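Local structure of Medium/long-chain acyl-CoA thioesterase YigI (Shewanella oneidensis, 3E8P) at the interface of chains A and B and the interface of chains A and C. The protein probably hydrolyses medium- and long-chain fatty acyl-CoA thioesters to the free fatty acid and CoA, as a member of the thioesterase superfamily. Coordinates in Å, arbitrary orientation; residue numbers count along the deposited sequence, not the author numbering. Chains: chain A/B/C, uncharacterized protein.

Contact 1: the interface of chains A and B. Residues chain A 70, 74, 113, 115, 117; chain B 74, 78, 112-113.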
# COMPACT_ATOMS: atom_id res chain seq x y z
N GLY A 70 6.52 -14.24 -8.13
CA GLY A 70 6.29 -13.06 -7.31
C GLY A 70 6.16 -13.33 -5.82
O GLY A 70 6.46 -12.45 -4.99
N ALA A 74 8.13 -11.43 -2.75
CA ALA A 74 7.41 -10.89 -1.61
C ALA A 74 7.92 -11.50 -0.30
O ALA A 74 8.03 -10.81 0.71
CB ALA A 74 5.92 -11.14 -1.76
N MSE A 113 2.32 -4.61 4.24
CA MSE A 113 3.42 -4.53 3.30
C MSE A 113 2.93 -4.25 1.89
O MSE A 113 1.89 -4.77 1.47
CB MSE A 113 4.23 -5.83 3.27
CG MSE A 113 5.28 -5.85 2.16
SE MSE A 113 6.37 -7.46 2.05
CE MSE A 113 4.95 -8.73 1.70
N VAL A 115 4.38 -4.25 -2.08
CA VAL A 115 5.46 -4.65 -2.96
C VAL A 115 5.22 -4.03 -4.32
O VAL A 115 4.11 -4.10 -4.86
CB VAL A 115 5.52 -6.17 -3.12
CG1 VAL A 115 6.61 -6.55 -4.10
CG2 VAL A 115 5.75 -6.83 -1.77
N TYR A 117 6.43 -4.37 -8.08
CA TYR A 117 7.13 -5.22 -9.04
C TYR A 117 7.59 -4.35 -10.20
O TYR A 117 6.80 -3.93 -11.03
CB TYR A 117 6.20 -6.34 -9.53
CG TYR A 117 5.79 -7.29 -8.42
CD1 TYR A 117 4.64 -7.08 -7.66
CD2 TYR A 117 6.59 -8.38 -8.08
CE1 TYR A 117 4.30 -7.93 -6.60
CE2 TYR A 117 6.26 -9.22 -7.03
CZ TYR A 117 5.12 -9.00 -6.30
OH TYR A 117 4.83 -9.84 -5.25
N ALA B 74 1.26 -14.08 1.46
CA ALA B 74 1.42 -13.12 0.37
C ALA B 74 1.36 -13.81 -0.99
O ALA B 74 0.76 -13.28 -1.93
CB ALA B 74 2.74 -12.35 0.52
N ASP B 78 -1.61 -12.96 -3.87
CA ASP B 78 -1.20 -12.49 -5.19
C ASP B 78 -1.73 -13.36 -6.35
O ASP B 78 -2.14 -12.85 -7.39
CB ASP B 78 0.33 -12.42 -5.24
CG ASP B 78 0.85 -11.94 -6.57
OD1 ASP B 78 0.22 -11.05 -7.18
OD2 ASP B 78 1.91 -12.44 -7.00
N ASP B 112 1.60 -3.86 -8.38
CA ASP B 112 1.86 -3.61 -6.97
C ASP B 112 0.85 -4.39 -6.14
O ASP B 112 -0.22 -4.75 -6.64
CB ASP B 112 1.78 -2.11 -6.63
CG ASP B 112 0.36 -1.56 -6.69
OD1 ASP B 112 -0.47 -1.95 -5.84
OD2 ASP B 112 0.09 -0.72 -7.57
N MSE B 113 1.18 -4.65 -4.89
CA MSE B 113 0.26 -5.38 -4.03
C MSE B 113 0.48 -4.99 -2.59
O MSE B 113 1.61 -4.76 -2.16
CB MSE B 113 0.45 -6.90 -4.16
CG MSE B 113 -0.34 -7.68 -3.11
SE MSE B 113 -0.20 -9.63 -3.18
CE MSE B 113 1.70 -9.78 -2.81

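Contact 2: the interface of chains A and C. Residues chain A 111, 134, 138-139, 141, 160; chain C 111, 139, 160, 162.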
# COMPACT_ATOMS: atom_id res chain seq x y z
N ILE A 111 2.76 -5.96 9.94
CA ILE A 111 1.39 -5.46 10.04
C ILE A 111 0.87 -5.36 8.61
O ILE A 111 -0.16 -5.94 8.26
CB ILE A 111 1.34 -4.07 10.72
CG1 ILE A 111 1.92 -4.17 12.13
CG2 ILE A 111 -0.10 -3.54 10.75
CD1 ILE A 111 2.26 -2.83 12.75
N ARG A 134 11.29 4.91 9.46
CA ARG A 134 10.62 5.42 10.65
C ARG A 134 10.88 4.42 11.76
O ARG A 134 10.35 3.31 11.73
CB ARG A 134 9.11 5.57 10.43
CG ARG A 134 8.36 5.75 11.74
CD ARG A 134 6.91 6.08 11.52
NE ARG A 134 6.15 6.08 12.77
CZ ARG A 134 4.97 6.66 12.91
NH1 ARG A 134 4.40 7.28 11.89
NH2 ARG A 134 4.34 6.61 14.08
N ARG A 138 7.40 0.77 19.25
CA ARG A 138 6.38 -0.26 19.08
C ARG A 138 6.07 -0.56 17.61
O ARG A 138 5.67 -1.66 17.28
CB ARG A 138 5.09 0.11 19.84
CG ARG A 138 4.32 1.30 19.31
CD ARG A 138 5.00 2.62 19.61
NE ARG A 138 5.85 3.06 18.51
CZ ARG A 138 6.39 4.27 18.43
NH1 ARG A 138 6.16 5.16 19.40
NH2 ARG A 138 7.13 4.61 17.39
N VAL A 139 6.28 0.43 16.74
CA VAL A 139 6.03 0.26 15.31
C VAL A 139 7.12 0.93 14.48
O VAL A 139 7.48 2.08 14.73
CB VAL A 139 4.67 0.88 14.90
CG1 VAL A 139 4.49 0.77 13.39
CG2 VAL A 139 3.55 0.17 15.60
N VAL A 141 8.60 1.44 10.27
CA VAL A 141 8.31 1.33 8.84
C VAL A 141 9.65 1.19 8.13
O VAL A 141 10.61 1.89 8.45
CB VAL A 141 7.54 2.55 8.31
CG1 VAL A 141 7.15 2.32 6.84
CG2 VAL A 141 6.28 2.78 9.13
N THR A 160 5.48 -2.22 7.35
CA THR A 160 5.19 -1.65 8.65
C THR A 160 5.28 -2.83 9.61
O THR A 160 4.56 -3.82 9.46
CB THR A 160 3.79 -1.03 8.69
OG1 THR A 160 3.72 0.03 7.71
CG2 THR A 160 3.51 -0.45 10.04
N ILE C 111 -0.13 5.96 10.36
CA ILE C 111 1.22 5.47 10.13
C ILE C 111 1.41 5.34 8.62
O ILE C 111 2.39 5.82 8.05
CB ILE C 111 1.43 4.13 10.86
CG1 ILE C 111 1.28 4.36 12.37
CG2 ILE C 111 2.79 3.54 10.53
CD1 ILE C 111 1.30 3.10 13.22
N VAL C 139 -1.88 -0.53 17.89
CA VAL C 139 -2.04 -0.32 16.46
C VAL C 139 -3.32 -0.97 15.93
O VAL C 139 -3.63 -2.10 16.28
CB VAL C 139 -0.84 -0.90 15.68
CG1 VAL C 139 -1.01 -0.65 14.18
CG2 VAL C 139 0.44 -0.25 16.15
N THR C 160 -3.31 2.14 8.46
CA THR C 160 -2.74 1.61 9.68
C THR C 160 -2.56 2.78 10.64
O THR C 160 -1.82 3.73 10.35
CB THR C 160 -1.41 0.95 9.39
OG1 THR C 160 -1.63 -0.10 8.44
CG2 THR C 160 -0.82 0.36 10.67
N MSE C 162 -1.98 4.48 14.70
CA MSE C 162 -1.40 4.38 16.03
C MSE C 162 -2.51 4.82 16.98
O MSE C 162 -3.01 5.93 16.88
CB MSE C 162 -0.21 5.33 16.17
CG MSE C 162 0.61 5.11 17.43
SE MSE C 162 1.76 3.54 17.30
CE MSE C 162 3.35 4.44 16.63

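Contact 1: the interface of chains A and B
B:Met113, a selenomethionine, reaches A:Tyr117 because it sends CG anti to its backbone N (chi1 171°) and runs straight as far as the selenium before bending at chi3, while the tyrosine holds CG beside its own backbone N (chi1 -64°). The two side chains cross obliquely, and the terminal methyl CE of B:Met113 ends 4.0 Å from the phenol OH of A:Tyr117, a loose van der Waals contact. This matches the edge-to-edge strand pairing by which hot-dog-fold thioesterases typically dimerise, and is probably the biological dimer: strand 112-117 of each chain lies antiparallel to its mate, so the sheets continue across the boundary.

The pairing itself is carried by backbone. A:Val115 N donates to B:Met113 O at 2.8 Å, arriving nearly along the C=O axis, and B:Met113 N answers with a bond of 3.0 Å to A:Val115 O.

Within chain A, the tyrosine ring is held at both its face and its tip. The methyl CG1 of A:Val115 sits 3.6 Å above the plane of the A:Tyr117 ring, towards the rim. The hydroxyl OH of A:Tyr117 donates to A:Gly70 O at 3.1 Å, standing 51° out of the carbonyl plane. A phenylalanine here lacks the OH, and the tie between the strand and the start of the helix would probably be lost, with the ring held mainly by A:Val115 and freer to shift.

B:Asp78 is probably the catalytic acid, facing the helix start of chain A, with its OD2 4.4 Å from A:Gly70 CA. By family analogy, the backbone there would help hold the thioester carbonyl. The same OD2 of B:Asp78 stays beyond bonding distance of A:Tyr117 OH, at 4.3 Å. Alongside the paired strands, the helices 70-90 of the two chains approach each other through small side chains, the methyl CB of A:Ala74 lying 4.1 Å from CB of B:Ala74.

Contact 2: the interface of chains A and C
C:Ile111 sets its branched side chain against A:Val139, A:Val141 and A:Thr160 in a sheet-against-sheet association of two hot-dog-fold thioesterase subunits, the isoleucine coming from a loop and its partners from strands. Tetramers of this superfamily are commonly built by pairing dimers, and the four-copy deposited assembly fits that plan, although the interface alone does not prove it is the biological one.

One group of contacts is aliphatic. The branch methyl CG2 of C:Ile111 points towards the sheet of chain A, 3.8 Å from CG2 of A:Val141 and 4.1 Å from the methyl CG2 of A:Thr160. The other arm of C:Ile111, CG1 to CD1, reaches tip to tip towards A:Val139, where CD1 and the valine CG1 are 4.0 Å apart. The two-fold relation gives A:Ile111 the matching role: its CG2 lies 4.0 Å from CG2 of C:Thr160, and its CD1 points at C:Val139. In each threonine CG2 is anti to the backbone N (chi1 to OG1 about -60°), which turns the methyl towards the partner isoleucine. A:Val139 and C:Val139 also approach each other, but the modelled methyl-to-methyl distance is too short to be trusted.

A second group joins arginine and selenomethionine. C:Met162, which hides 69 Å² against chain A, bends at chi2 and chi3 and lays its methyl CE over one face of the A:Arg138 guanidinium, CE of C:Met162 being 3.5 Å from CZ of A:Arg138. The arginine meets it at about a right angle, folded at chi2 and chi3 (-73° and 94°), and CG of A:Arg138 lies 4.0 Å from SE of C:Met162. A:Arg134 comes extended from CG to NE, and A:Arg134 NH2 lies 3.5 Å from CE of C:Met162; one face of its guanidinium is turned towards CG2 of C:Ile111. Neither arginine has an oxygen or nitrogen of chain C within bonding reach among the groups described, so their guanidinium groups, presumably charged, appear to act here as flat packing surfaces.

The C-alpha centres of contact 1 and contact 2 lie about 19 Å apart, and chain A takes part in both. They are joined by sequence as well: A:Ile111 of contact 2 directly precedes strand 112-117, whose residues pair in contact 1, so a shift of that strand could be felt at both. The chemistry differs, with backbone bonds between strand edges in contact 1 and side-chain packing from strands 139-148 and 153-162 in contact 2. Chain A thus uses separate surfaces for its two partners, an arrangement consistent with a four-chain assembly made as a dimer of dimers.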